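Local coordinates for dual specificity protein phosphatase 14 (PDB 2WGP), which removes phosphate from tyrosine, serine and threonine residues of proteins, inactivating the MAP kinases ERK, JNK and p38 and damping T-cell receptor signalling, at residues D159-R162 with Q163-K167; G86-F89 with D90-A93; V151-W154 with R155-I158; K95-S98 with V99-H103. All blocks are in the same frame, centred on the assembly; numbering follows the deposited sequence.

Contact 1: residues D159-R162 with Q163-K167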
ATOM      1  N   ASP A 159      -9.198  10.183  16.970  1.00 23.63           N
ATOM      2  CA  ASP A 159      -9.970  11.176  16.213  1.00 23.89           C
ATOM      3  C   ASP A 159     -11.226  11.592  16.972  1.00 23.15           C
ATOM      4  O   ASP A 159     -11.504  12.775  17.076  1.00 22.53           O
ATOM      5  CB  ASP A 159     -10.328  10.671  14.796  1.00 24.40           C
ATOM      6  CG  ASP A 159     -10.873  11.790  13.908  1.00 26.09           C
ATOM      7  OD1 ASP A 159     -12.050  12.156  14.074  1.00 25.90           O
ATOM      8  OD2 ASP A 159     -10.123  12.324  13.065  1.00 25.81           O
ATOM      9  N   TYR A 160     -11.965  10.623  17.509  1.00 23.24           N
ATOM     10  CA  TYR A 160     -13.204  10.893  18.255  1.00 23.61           C
ATOM     11  C   TYR A 160     -12.932  11.704  19.520  1.00 23.66           C
ATOM     12  O   TYR A 160     -13.660  12.651  19.820  1.00 23.40           O
ATOM     13  CB  TYR A 160     -13.890   9.587  18.618  1.00 23.60           C
ATOM     14  CG  TYR A 160     -15.296   9.704  19.176  1.00 25.28           C
ATOM     15  CD1 TYR A 160     -16.313  10.359  18.456  1.00 25.98           C
ATOM     16  CD2 TYR A 160     -15.627   9.109  20.398  1.00 24.72           C
ATOM     17  CE1 TYR A 160     -17.605  10.418  18.934  1.00 24.68           C
ATOM     18  CE2 TYR A 160     -16.912   9.191  20.903  1.00 26.13           C
ATOM     19  CZ  TYR A 160     -17.897   9.839  20.163  1.00 26.63           C
ATOM     20  OH  TYR A 160     -19.157   9.866  20.668  1.00 28.14           O
ATOM     21  N   GLU A 161     -11.854  11.352  20.231  1.00 23.42           N
ATOM     22  CA  GLU A 161     -11.417  12.144  21.386  1.00 23.63           C
ATOM     23  C   GLU A 161     -11.160  13.600  20.994  1.00 23.68           C
ATOM     24  O   GLU A 161     -11.591  14.523  21.692  1.00 24.05           O
ATOM     25  CB  GLU A 161     -10.160  11.569  22.013  1.00 23.47           C
ATOM     26  CG  GLU A 161      -9.787  12.325  23.334  1.00 21.64           C
ATOM     27  CD  GLU A 161      -8.433  11.989  23.910  1.00 23.42           C
ATOM     28  OE1 GLU A 161      -7.549  11.518  23.170  1.00 21.84           O
ATOM     29  OE2 GLU A 161      -8.257  12.201  25.149  1.00 23.26           O
ATOM     30  N   ARG A 162     -10.462  13.803  19.873  1.00 25.01           N
ATOM     31  CA  ARG A 162     -10.165  15.155  19.387  1.00 25.44           C
ATOM     32  C   ARG A 162     -11.450  15.915  19.040  1.00 25.57           C
ATOM     33  O   ARG A 162     -11.548  17.119  19.311  1.00 25.20           O
ATOM     34  CB  ARG A 162      -9.224  15.128  18.172  1.00 26.29           C
ATOM     35  CG  ARG A 162      -7.772  14.678  18.445  1.00 28.47           C
ATOM     36  CD  ARG A 162      -7.011  14.404  17.102  1.00 32.49           C
ATOM     37  NE  ARG A 162      -6.703  15.669  16.409  1.00 35.01           N
ATOM     38  CZ  ARG A 162      -6.849  15.916  15.098  1.00 34.44           C
ATOM     39  NH1 ARG A 162      -7.308  14.999  14.255  1.00 36.19           N
ATOM     40  NH2 ARG A 162      -6.530  17.107  14.632  1.00 30.29           N
ATOM     41  N   GLN A 163     -12.426  15.219  18.446  1.00 25.48           N
ATOM     42  CA  GLN A 163     -13.735  15.814  18.143  1.00 25.81           C
ATOM     43  C   GLN A 163     -14.441  16.262  19.454  1.00 25.03           C
ATOM     44  O   GLN A 163     -15.041  17.336  19.528  1.00 24.61           O
ATOM     45  CB  GLN A 163     -14.646  14.819  17.414  1.00 25.94           C
ATOM     46  CG  GLN A 163     -14.216  14.392  16.021  1.00 29.46           C
ATOM     47  CD  GLN A 163     -15.121  13.277  15.465  1.00 31.05           C
ATOM     48  OE1 GLN A 163     -16.339  13.437  15.458  1.00 35.94           O
ATOM     49  NE2 GLN A 163     -14.535  12.135  15.067  1.00 26.51           N
ATOM     50  N   LEU A 164     -14.373  15.419  20.479  1.00 25.21           N
ATOM     51  CA  LEU A 164     -15.045  15.716  21.746  1.00 25.31           C
ATOM     52  C   LEU A 164     -14.347  16.810  22.586  1.00 25.92           C
ATOM     53  O   LEU A 164     -15.019  17.695  23.158  1.00 24.76           O
ATOM     54  CB  LEU A 164     -15.208  14.445  22.582  1.00 25.28           C
ATOM     55  CG  LEU A 164     -16.164  13.339  22.121  1.00 25.46           C
ATOM     56  CD1 LEU A 164     -16.089  12.145  23.072  1.00 23.90           C
ATOM     57  CD2 LEU A 164     -17.603  13.827  22.035  1.00 27.57           C
ATOM     58  N   PHE A 165     -13.018  16.773  22.658  1.00 25.97           N
ATOM     59  CA  PHE A 165     -12.305  17.614  23.611  1.00 26.58           C
ATOM     60  C   PHE A 165     -11.360  18.628  22.988  1.00 27.67           C
ATOM     61  O   PHE A 165     -10.828  19.505  23.697  1.00 26.92           O
ATOM     62  CB  PHE A 165     -11.545  16.730  24.600  1.00 26.96           C
ATOM     63  CG  PHE A 165     -12.430  15.756  25.343  1.00 26.95           C
ATOM     64  CD1 PHE A 165     -12.340  14.391  25.124  1.00 26.43           C
ATOM     65  CD2 PHE A 165     -13.363  16.216  26.256  1.00 28.80           C
ATOM     66  CE1 PHE A 165     -13.158  13.484  25.829  1.00 26.30           C
ATOM     67  CE2 PHE A 165     -14.178  15.322  26.965  1.00 29.31           C
ATOM     68  CZ  PHE A 165     -14.077  13.951  26.739  1.00 28.45           C
ATOM     69  N   GLY A 166     -11.134  18.514  21.677  1.00 27.29           N
ATOM     70  CA  GLY A 166     -10.235  19.418  20.971  1.00 28.30           C
ATOM     71  C   GLY A 166      -8.763  19.164  21.223  1.00 28.88           C
ATOM     72  O   GLY A 166      -7.920  19.988  20.858  1.00 29.20           O
ATOM     73  N   LYS A 167      -8.456  18.033  21.854  1.00 29.23           N
ATOM     74  CA  LYS A 167      -7.098  17.598  22.089  1.00 29.84           C
ATOM     75  C   LYS A 167      -7.073  16.101  22.421  1.00 29.42           C
ATOM     76  O   LYS A 167      -8.093  15.498  22.789  1.00 28.41           O
ATOM     77  CB  LYS A 167      -6.473  18.366  23.237  1.00 30.71           C
ATOM     78  CG  LYS A 167      -7.158  18.144  24.577  1.00 32.99           C
ATOM     79  CD  LYS A 167      -6.637  19.131  25.598  1.00 36.28           C
ATOM     80  CE  LYS A 167      -7.267  18.877  26.960  1.00 38.93           C
ATOM     81  NZ  LYS A 167      -8.729  19.204  26.985  1.00 39.73           N
TER
HETATM   82  O   HOH W   1      -8.763  14.940  25.397  1.00 28.55           O

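Contact 2: residues G86-F89 with D90-A93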
ATOM      1  N   GLY A  86     -15.844   3.538  14.259  1.00 22.30           N
ATOM      2  CA  GLY A  86     -16.174   4.896  14.628  1.00 22.63           C
ATOM      3  C   GLY A  86     -17.548   5.387  14.192  1.00 22.61           C
ATOM      4  O   GLY A  86     -18.119   6.287  14.821  1.00 23.34           O
ATOM      5  N   LEU A  87     -18.077   4.803  13.116  1.00 23.56           N
ATOM      6  CA  LEU A  87     -19.398   5.151  12.619  1.00 23.29           C
ATOM      7  C   LEU A  87     -20.490   4.731  13.609  1.00 23.91           C
ATOM      8  O   LEU A  87     -21.641   5.131  13.467  1.00 25.01           O
ATOM      9  CB  LEU A  87     -19.646   4.505  11.238  1.00 22.54           C
ATOM     10  CG  LEU A  87     -18.848   5.000  10.021  1.00 22.63           C
ATOM     11  CD1 LEU A  87     -19.157   4.199   8.734  1.00 20.77           C
ATOM     12  CD2 LEU A  87     -19.089   6.488   9.761  1.00 22.45           C
ATOM     13  N   TYR A  88     -20.133   3.900  14.582  1.00 24.41           N
ATOM     14  CA  TYR A  88     -21.050   3.458  15.624  1.00 24.91           C
ATOM     15  C   TYR A  88     -20.791   4.112  16.987  1.00 25.22           C
ATOM     16  O   TYR A  88     -21.481   3.810  17.961  1.00 26.30           O
ATOM     17  CB  TYR A  88     -21.001   1.942  15.753  1.00 24.82           C
ATOM     18  CG  TYR A  88     -21.511   1.205  14.517  1.00 25.46           C
ATOM     19  CD1 TYR A  88     -22.876   0.957  14.341  1.00 26.48           C
ATOM     20  CD2 TYR A  88     -20.641   0.772  13.532  1.00 25.51           C
ATOM     21  CE1 TYR A  88     -23.358   0.267  13.229  1.00 27.40           C
ATOM     22  CE2 TYR A  88     -21.123   0.073  12.402  1.00 26.70           C
ATOM     23  CZ  TYR A  88     -22.486  -0.159  12.260  1.00 26.56           C
ATOM     24  OH  TYR A  88     -22.990  -0.832  11.155  1.00 28.68           O
ATOM     25  N   PHE A  89     -19.797   4.997  17.075  1.00 25.78           N
ATOM     26  CA  PHE A  89     -19.440   5.587  18.366  1.00 25.22           C
ATOM     27  C   PHE A  89     -20.635   6.326  18.973  1.00 25.28           C
ATOM     28  O   PHE A  89     -21.050   6.001  20.100  1.00 24.52           O
ATOM     29  CB  PHE A  89     -18.224   6.516  18.253  1.00 25.59           C
ATOM     30  CG  PHE A  89     -16.870   5.802  18.110  1.00 23.43           C
ATOM     31  CD1 PHE A  89     -15.734   6.556  17.802  1.00 23.19           C
ATOM     32  CD2 PHE A  89     -16.709   4.409  18.282  1.00 23.13           C
ATOM     33  CE1 PHE A  89     -14.490   5.937  17.677  1.00 23.60           C
ATOM     34  CE2 PHE A  89     -15.463   3.819  18.151  1.00 23.31           C
ATOM     35  CZ  PHE A  89     -14.369   4.583  17.857  1.00 22.96           C
ATOM     36  N   ASP A  90     -21.209   7.272  18.224  1.00 25.59           N
ATOM     37  CA  ASP A  90     -22.347   8.072  18.709  1.00 25.81           C
ATOM     38  C   ASP A  90     -23.598   7.213  18.872  1.00 25.94           C
ATOM     39  O   ASP A  90     -24.260   7.276  19.894  1.00 24.54           O
ATOM     40  CB  ASP A  90     -22.651   9.268  17.780  1.00 25.42           C
ATOM     41  CG  ASP A  90     -21.648  10.403  17.941  1.00 25.93           C
ATOM     42  OD1 ASP A  90     -21.243  11.004  16.914  1.00 27.17           O
ATOM     43  OD2 ASP A  90     -21.266  10.702  19.095  1.00 25.43           O
ATOM     44  N   THR A  91     -23.897   6.366  17.886  1.00 26.07           N
ATOM     45  CA  THR A  91     -25.151   5.615  17.941  1.00 26.77           C
ATOM     46  C   THR A  91     -25.167   4.599  19.091  1.00 26.24           C
ATOM     47  O   THR A  91     -26.182   4.488  19.807  1.00 25.38           O
ATOM     48  CB  THR A  91     -25.513   4.990  16.575  1.00 27.67           C
ATOM     49  OG1 THR A  91     -24.502   4.075  16.182  1.00 29.22           O
ATOM     50  CG2 THR A  91     -25.642   6.096  15.483  1.00 29.98           C
ATOM     51  N   VAL A  92     -24.048   3.910  19.338  1.00 25.80           N
ATOM     52  CA  VAL A  92     -23.990   2.933  20.436  1.00 25.71           C
ATOM     53  C   VAL A  92     -23.928   3.663  21.782  1.00 25.99           C
ATOM     54  O   VAL A  92     -24.594   3.259  22.735  1.00 24.89           O
ATOM     55  CB  VAL A  92     -22.837   1.873  20.283  1.00 25.81           C
ATOM     56  CG1 VAL A  92     -22.648   1.020  21.539  1.00 25.69           C
ATOM     57  CG2 VAL A  92     -23.095   0.957  19.064  1.00 24.50           C
ATOM     58  N   ALA A  93     -23.106   4.712  21.862  1.00 25.91           N
ATOM     59  CA  ALA A  93     -23.001   5.508  23.077  1.00 25.74           C
ATOM     60  C   ALA A  93     -24.361   6.126  23.452  1.00 25.77           C
ATOM     61  O   ALA A  93     -24.777   6.074  24.609  1.00 25.81           O
ATOM     62  CB  ALA A  93     -21.925   6.573  22.919  1.00 25.60           C
TER
HETATM   63  O   HOH W   2     -20.048   8.111  15.510  1.00 24.32           O
HETATM   64  O   HOH W   3     -22.644   7.113  15.116  1.00 23.90           O

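Contact 3: residues V151-W154 with R155-I158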
ATOM      1  N   VAL A 151      -5.059  -1.552  16.303  1.00 23.47           N
ATOM      2  CA  VAL A 151      -4.457  -0.213  16.090  1.00 23.48           C
ATOM      3  C   VAL A 151      -5.321   0.753  15.271  1.00 23.51           C
ATOM      4  O   VAL A 151      -5.252   1.972  15.495  1.00 23.49           O
ATOM      5  CB  VAL A 151      -3.027  -0.282  15.523  1.00 24.03           C
ATOM      6  CG1 VAL A 151      -2.100  -0.940  16.586  1.00 24.68           C
ATOM      7  CG2 VAL A 151      -3.010  -1.007  14.161  1.00 25.50           C
ATOM      8  N   GLY A 152      -6.130   0.219  14.345  1.00 22.20           N
ATOM      9  CA  GLY A 152      -7.068   1.047  13.574  1.00 22.27           C
ATOM     10  C   GLY A 152      -8.171   1.630  14.442  1.00 22.39           C
ATOM     11  O   GLY A 152      -8.535   2.828  14.334  1.00 22.74           O
ATOM     12  N   PHE A 153      -8.680   0.800  15.348  1.00 22.72           N
ATOM     13  CA  PHE A 153      -9.644   1.252  16.331  1.00 21.78           C
ATOM     14  C   PHE A 153      -9.056   2.384  17.189  1.00 21.80           C
ATOM     15  O   PHE A 153      -9.755   3.347  17.494  1.00 20.75           O
ATOM     16  CB  PHE A 153     -10.139   0.085  17.210  1.00 22.22           C
ATOM     17  CG  PHE A 153     -10.994  -0.955  16.480  1.00 21.89           C
ATOM     18  CD1 PHE A 153     -11.457  -2.071  17.172  1.00 23.62           C
ATOM     19  CD2 PHE A 153     -11.367  -0.812  15.152  1.00 22.96           C
ATOM     20  CE1 PHE A 153     -12.256  -3.023  16.561  1.00 21.74           C
ATOM     21  CE2 PHE A 153     -12.174  -1.775  14.517  1.00 23.05           C
ATOM     22  CZ  PHE A 153     -12.615  -2.883  15.225  1.00 20.53           C
ATOM     23  N   TRP A 154      -7.801   2.245  17.615  1.00 21.43           N
ATOM     24  CA  TRP A 154      -7.079   3.320  18.290  1.00 21.91           C
ATOM     25  C   TRP A 154      -7.029   4.630  17.488  1.00 22.00           C
ATOM     26  O   TRP A 154      -7.323   5.675  18.049  1.00 22.63           O
ATOM     27  CB  TRP A 154      -5.674   2.874  18.723  1.00 21.50           C
ATOM     28  CG  TRP A 154      -5.703   2.224  20.061  1.00 21.76           C
ATOM     29  CD1 TRP A 154      -5.570   0.906  20.327  1.00 22.31           C
ATOM     30  CD2 TRP A 154      -5.900   2.874  21.322  1.00 19.50           C
ATOM     31  NE1 TRP A 154      -5.662   0.679  21.675  1.00 24.06           N
ATOM     32  CE2 TRP A 154      -5.875   1.871  22.312  1.00 23.12           C
ATOM     33  CE3 TRP A 154      -6.104   4.209  21.711  1.00 21.51           C
ATOM     34  CZ2 TRP A 154      -6.033   2.155  23.676  1.00 23.61           C
ATOM     35  CZ3 TRP A 154      -6.242   4.488  23.073  1.00 21.51           C
ATOM     36  CH2 TRP A 154      -6.207   3.465  24.032  1.00 22.24           C
ATOM     37  N   ARG A 155      -6.645   4.577  16.216  1.00 22.78           N
ATOM     38  CA  ARG A 155      -6.690   5.767  15.329  1.00 23.43           C
ATOM     39  C   ARG A 155      -8.077   6.423  15.372  1.00 23.44           C
ATOM     40  O   ARG A 155      -8.202   7.633  15.507  1.00 21.91           O
ATOM     41  CB  ARG A 155      -6.327   5.430  13.880  1.00 23.78           C
ATOM     42  CG  ARG A 155      -4.892   5.028  13.673  1.00 29.14           C
ATOM     43  CD  ARG A 155      -4.510   4.992  12.185  1.00 34.06           C
ATOM     44  NE  ARG A 155      -5.171   3.927  11.419  1.00 38.64           N
ATOM     45  CZ  ARG A 155      -4.746   2.662  11.287  1.00 42.12           C
ATOM     46  NH1 ARG A 155      -3.640   2.230  11.893  1.00 44.67           N
ATOM     47  NH2 ARG A 155      -5.454   1.819  10.543  1.00 42.58           N
ATOM     48  N   GLN A 156      -9.109   5.597  15.338  1.00 22.86           N
ATOM     49  CA  GLN A 156     -10.474   6.102  15.293  1.00 23.40           C
ATOM     50  C   GLN A 156     -10.888   6.703  16.628  1.00 23.15           C
ATOM     51  O   GLN A 156     -11.523   7.763  16.664  1.00 24.67           O
ATOM     52  CB  GLN A 156     -11.431   4.997  14.827  1.00 22.59           C
ATOM     53  CG  GLN A 156     -11.179   4.534  13.389  1.00 23.86           C
ATOM     54  CD  GLN A 156     -12.112   3.432  12.928  1.00 24.13           C
ATOM     55  OE1 GLN A 156     -13.339   3.576  13.009  1.00 23.81           O
ATOM     56  NE2 GLN A 156     -11.543   2.334  12.392  1.00 26.70           N
ATOM     57  N   LEU A 157     -10.521   6.044  17.736  1.00 23.84           N
ATOM     58  CA  LEU A 157     -10.765   6.601  19.081  1.00 23.41           C
ATOM     59  C   LEU A 157     -10.076   7.948  19.303  1.00 22.63           C
ATOM     60  O   LEU A 157     -10.640   8.841  19.945  1.00 21.77           O
ATOM     61  CB  LEU A 157     -10.277   5.624  20.165  1.00 23.51           C
ATOM     62  CG  LEU A 157     -11.180   4.422  20.429  1.00 23.27           C
ATOM     63  CD1 LEU A 157     -10.462   3.419  21.282  1.00 21.74           C
ATOM     64  CD2 LEU A 157     -12.529   4.843  21.027  1.00 22.81           C
ATOM     65  N   ILE A 158      -8.853   8.074  18.792  1.00 22.53           N
ATOM     66  CA  ILE A 158      -8.053   9.301  18.931  1.00 22.62           C
ATOM     67  C   ILE A 158      -8.718  10.456  18.185  1.00 22.76           C
ATOM     68  O   ILE A 158      -8.800  11.563  18.703  1.00 21.31           O
ATOM     69  CB  ILE A 158      -6.588   9.124  18.458  1.00 22.87           C
ATOM     70  CG1 ILE A 158      -5.798   8.284  19.467  1.00 22.00           C
ATOM     71  CG2 ILE A 158      -5.907  10.520  18.280  1.00 21.18           C
ATOM     72  CD1 ILE A 158      -4.460   7.655  18.927  1.00 21.15           C
TER

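Contact 4: residues K95-S98 with V99-H103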
ATOM      1  N   LYS A  95     -27.296   4.893  22.614  1.00 25.78           N
ATOM      2  CA  LYS A  95     -28.154   3.770  23.028  1.00 26.68           C
ATOM      3  C   LYS A  95     -27.904   3.349  24.487  1.00 25.78           C
ATOM      4  O   LYS A  95     -28.850   3.210  25.276  1.00 23.78           O
ATOM      5  CB  LYS A  95     -27.997   2.579  22.078  1.00 26.42           C
ATOM      6  CG  LYS A  95     -28.896   1.382  22.429  1.00 28.34           C
ATOM      7  CD  LYS A  95     -30.363   1.755  22.453  1.00 28.93           C
ATOM      8  CE  LYS A  95     -31.277   0.549  22.597  1.00 29.27           C
ATOM      9  NZ  LYS A  95     -32.742   0.999  22.572  1.00 28.92           N
ATOM     10  N   ILE A  96     -26.624   3.219  24.848  1.00 25.93           N
ATOM     11  CA  ILE A  96     -26.237   2.912  26.226  1.00 25.62           C
ATOM     12  C   ILE A  96     -26.827   3.972  27.152  1.00 25.20           C
ATOM     13  O   ILE A  96     -27.375   3.627  28.191  1.00 25.09           O
ATOM     14  CB  ILE A  96     -24.688   2.800  26.440  1.00 25.11           C
ATOM     15  CG1 ILE A  96     -24.110   1.641  25.607  1.00 26.02           C
ATOM     16  CG2 ILE A  96     -24.370   2.567  27.934  1.00 25.63           C
ATOM     17  CD1 ILE A  96     -22.547   1.715  25.317  1.00 25.95           C
ATOM     18  N   HIS A  97     -26.721   5.239  26.759  1.00 24.88           N
ATOM     19  CA  HIS A  97     -27.245   6.356  27.555  1.00 25.58           C
ATOM     20  C   HIS A  97     -28.774   6.301  27.657  1.00 25.31           C
ATOM     21  O   HIS A  97     -29.335   6.483  28.735  1.00 24.95           O
ATOM     22  CB  HIS A  97     -26.775   7.691  26.946  1.00 25.46           C
ATOM     23  CG  HIS A  97     -27.256   8.907  27.680  1.00 25.79           C
ATOM     24  ND1 HIS A  97     -26.802   9.240  28.935  1.00 26.30           N
ATOM     25  CD2 HIS A  97     -28.143   9.870  27.334  1.00 28.35           C
ATOM     26  CE1 HIS A  97     -27.385  10.357  29.334  1.00 27.97           C
ATOM     27  NE2 HIS A  97     -28.202  10.761  28.379  1.00 27.77           N
ATOM     28  N   SER A  98     -29.436   6.070  26.521  1.00 25.48           N
ATOM     29  CA  SER A  98     -30.915   5.951  26.456  1.00 25.73           C
ATOM     30  C   SER A  98     -31.419   4.849  27.395  1.00 25.37           C
ATOM     31  O   SER A  98     -32.376   5.045  28.139  1.00 24.30           O
ATOM     32  CB  SER A  98     -31.358   5.615  25.028  1.00 26.12           C
ATOM     33  OG  SER A  98     -32.753   5.373  25.022  1.00 30.02           O
ATOM     34  N   VAL A  99     -30.785   3.677  27.325  1.00 24.85           N
ATOM     35  CA  VAL A  99     -31.144   2.527  28.171  1.00 25.57           C
ATOM     36  C   VAL A  99     -30.955   2.836  29.656  1.00 25.82           C
ATOM     37  O   VAL A  99     -31.832   2.568  30.489  1.00 26.18           O
ATOM     38  CB  VAL A  99     -30.308   1.272  27.771  1.00 25.42           C
ATOM     39  CG1 VAL A  99     -30.435   0.167  28.821  1.00 26.36           C
ATOM     40  CG2 VAL A  99     -30.780   0.783  26.423  1.00 25.50           C
ATOM     41  N   SER A 100     -29.811   3.419  29.982  1.00 26.37           N
ATOM     42  CA  SER A 100     -29.524   3.853  31.341  1.00 26.98           C
ATOM     43  C   SER A 100     -30.554   4.863  31.874  1.00 27.77           C
ATOM     44  O   SER A 100     -31.061   4.739  33.008  1.00 26.59           O
ATOM     45  CB  SER A 100     -28.125   4.462  31.353  1.00 27.15           C
ATOM     46  OG  SER A 100     -27.871   5.103  32.559  1.00 26.27           O
ATOM     47  N   ARG A 101     -30.905   5.844  31.050  1.00 28.75           N
ATOM     48  CA  ARG A 101     -31.910   6.820  31.466  1.00 29.64           C
ATOM     49  C   ARG A 101     -33.313   6.228  31.589  1.00 28.93           C
ATOM     50  O   ARG A 101     -34.123   6.723  32.349  1.00 29.25           O
ATOM     51  CB  ARG A 101     -31.878   8.039  30.557  1.00 30.65           C
ATOM     52  CG  ARG A 101     -30.596   8.851  30.765  1.00 34.27           C
ATOM     53  CD  ARG A 101     -30.758  10.218  30.192  1.00 39.14           C
ATOM     54  NE  ARG A 101     -31.761  10.972  30.934  1.00 40.99           N
ATOM     55  CZ  ARG A 101     -32.482  11.974  30.433  1.00 43.88           C
ATOM     56  NH1 ARG A 101     -32.322  12.370  29.169  1.00 44.74           N
ATOM     57  NH2 ARG A 101     -33.373  12.588  31.214  1.00 43.96           N
ATOM     58  N   LYS A 102     -33.579   5.154  30.862  1.00 28.53           N
ATOM     59  CA  LYS A 102     -34.784   4.357  31.051  1.00 28.78           C
ATOM     60  C   LYS A 102     -34.634   3.288  32.153  1.00 27.62           C
ATOM     61  O   LYS A 102     -35.484   2.419  32.266  1.00 27.50           O
ATOM     62  CB  LYS A 102     -35.157   3.692  29.720  1.00 30.15           C
ATOM     63  CG  LYS A 102     -35.701   4.695  28.683  1.00 33.77           C
ATOM     64  CD  LYS A 102     -35.875   4.062  27.328  1.00 36.99           C
ATOM     65  CE  LYS A 102     -36.740   4.941  26.441  1.00 39.36           C
ATOM     66  NZ  LYS A 102     -36.634   4.517  25.015  1.00 41.90           N
ATOM     67  N   HIS A 103     -33.539   3.351  32.919  1.00 27.05           N
ATOM     68  CA  HIS A 103     -33.296   2.512  34.105  1.00 26.77           C
ATOM     69  C   HIS A 103     -33.061   1.033  33.785  1.00 26.01           C
ATOM     70  O   HIS A 103     -33.410   0.149  34.558  1.00 25.79           O
ATOM     71  CB  HIS A 103     -34.419   2.710  35.127  1.00 26.87           C
ATOM     72  CG  HIS A 103     -34.856   4.139  35.242  1.00 27.75           C
ATOM     73  ND1 HIS A 103     -34.015   5.135  35.698  1.00 28.08           N
ATOM     74  CD2 HIS A 103     -36.003   4.753  34.875  1.00 29.26           C
ATOM     75  CE1 HIS A 103     -34.638   6.296  35.635  1.00 28.85           C
ATOM     76  NE2 HIS A 103     -35.850   6.092  35.152  1.00 29.35           N
TER

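Contact 1: residues D159-R162 with Q163-K167
Gln163 reaches back one turn to Asp159 in the last turns of helix 151-165, an i to i+4 side-chain pair laid over the backbone bond from Gln163 N to Asp159 O (2.9 Å). Its CB rests against Tyr160 O. CG, set anti to its own carbonyl carbon (chi1 -66°), lies 3.3 Å from Asp159 O, and the extended chain then carries CD toward the Asp159 carboxylate. NE2 closes on Asp159 OD1 at 2.7 Å. This bond is bent (143° at the hydrogen), and the amide and carboxylate planes stand 70° apart. Both ends are shared with other chains: NE2 also bonds to Tyr177 OH of a neighbouring subunit, while OD1 receives a salt bridge from Arg162 of another copy. NE2 further stands at the edge of the Tyr160 ring. One face of that ring takes Leu164 in a CH-pi contact, Leu164 CD1 lying 4.2 Å from the ring centroid. Beyond it, Glu161 CG meets the edge of the Phe165 ring, 3.7 Å from Phe165 CD1. The helix ends after Phe165; Gly166 has a positive phi, which favours glycine, and its N bonds to Arg162 O at 2.8 Å from above the carbonyl plane. Past this turn one water donates to both Glu161 OE2 (2.8 Å) and Lys167 O (2.7 Å), and OE2 is gripped as well by Thr169 OG1 and Leu133 N.

Contact 2: residues G86-F89 with D90-A93
Tyr88 and Val92 share the opening turn of helix 89-101, where a short 3-10 turn passes into alpha-helix. Backbone bonds give the evidence: Phe89 N to Gly86 O spans three residues, whereas Val92 N to Tyr88 O (2.9 Å, 161° at the hydrogen) and Ala93 N to Phe89 O (3.0 Å) span four. Two waters serve N-H groups of this first turn. One accepts from Asp90 N at 3.1 Å and lies 2.7 Å from Gly86 O; the other accepts from Thr91 N at 3.1 Å and lies 2.8 Å from Leu87 O. Side-chain packing is slight: the apolar pair is Val92 CG2 and Tyr88 CB, 4.0 Å apart. A polar atom also lies beside the ring, Thr91 OG1, which is held between its backbone N and carbonyl carbon (chi1 61°) and comes obliquely to within 4.0 Å of Tyr88 CD1. Within 86-89, the Phe89 ring is covered on one face by Gly86 CA. Asp90 OD2 is bonded to Lys127 and Tyr160. Phe89 packs against Thr119, Leu120 and Ala123 of helix 116-129, while on another flank Tyr88 meets Val75, Pro76 and Leu77, the loop that follows strand 71-74.

Contact 3: residues V151-W154 with R155-I158
The first two turns of helix 151-165 hold this contact, on a side of the catalytic domain close to the active site: the side chain of Phe153 comes within about 8 Å of that of Cys110, the residue that forms the phosphocysteine intermediate, and about 5 Å of a phosphate ion, probably from the crystallisation liquor. Arg155 folds back over Gly152. Its chain bends at chi3 (-68°), and the guanidinium lies with one face on the glycine, Arg155 NH2 being 3.5 Å from Gly152 CA. Arg155 NH1 also lies 4.0 Å from Val151 CG2. An alanine in place of Arg155 is likely to uncover Gly152 CA and to cost the packing on Gln174 of a neighbouring subunit. Gln156 sets NE2 at the edge of the Phe153 ring, 4.2 Å from CD2, amide and ring planes 89° apart. Leu157 CD1 lies over one face of the Trp154 indole, 4.4 Å from CE3. Underneath run the helical bonds, among them Arg155 N to Val151 O (3.0 Å) and Leu157 N to Phe153 O (2.8 Å). The buried polar ends are met from outside: Trp154 NE1 by Tyr184 OH, Gln156 OE1 by Gly86 N and Gln156 NE2 by Ala83 O. A donor on its oxygen and an acceptor on its nitrogen probably fix the rotation of the Gln156 amide, consistent with NE2 meeting the Phe153 ring at its edge.

Contact 4: residues K95-S98 with V99-H103
Lys95 O receives Val99 N at 2.9 Å in a nearly straight bond (170° at the hydrogen), and the same carbonyl oxygen has Val99 CG2 packed 3.3 Å away. The pattern repeats to the end of helix 89-101, with Arg101 N on His97 O at 2.9 Å and Lys102 N on Ser98 O at 3.0 Å. There a Schellman motif ends the helix: His103, with positive phi, sends its N to Ser100 O, and the following residue sends its own N to Val99 O. Above this frame His97 and Arg101 run side by side. With CG of His97 opposite its backbone N (chi1 180°), the imidazole swings along the helix toward Arg101, whose CG stands over one ring face, 4.0 Å from the centroid, in a CH-pi contact. Arg101 CD lies 3.2 Å from His97 NE2, while ring and guanidinium planes are turned 42° apart. The ring also stacks on Phe128 of helix 116-129, and an alanine in place of His97 would probably leave Phe128 without its stacking partner and the Arg101 methylenes without the surface they lie on. Elsewhere on the helix Lys95, bent at chi2, lays CE 3.9 Å from Val99 CG2 and carries NZ on to a salt bridge with Glu71; Lys102 NZ, a like charge, is 5.8 Å from Lys95 NZ. Lys95 and Val99 both touch Cys54 of strand 54-57, and Val99 and Ile96 meet Thr106 of strand 106-109, which sets this end of the helix against two adjacent strands of the sheet.

All four contacts are local turns, so each closes only a few residues; they follow one another without nesting or crossing. From the N terminus, contact 2 begins helix 89-101 and contact 4 ends it beside strands 54-57 and 106-109. After the active-site region and the helices that follow, contact 3 opens helix 151-165 and contact 1 finishes it. The start of helix 89-101, with the turn before it, lies against the middle of helix 151-165: besides the Gly86 bond to Gln156, Phe89 packs on Leu157 and Tyr160, and Tyr160 OH bonds to Asp90 OD2 (2.8 Å). Contact 4 stays clear of contacts 1 and 3, its nearest atoms about 10 and 11 Å off respectively.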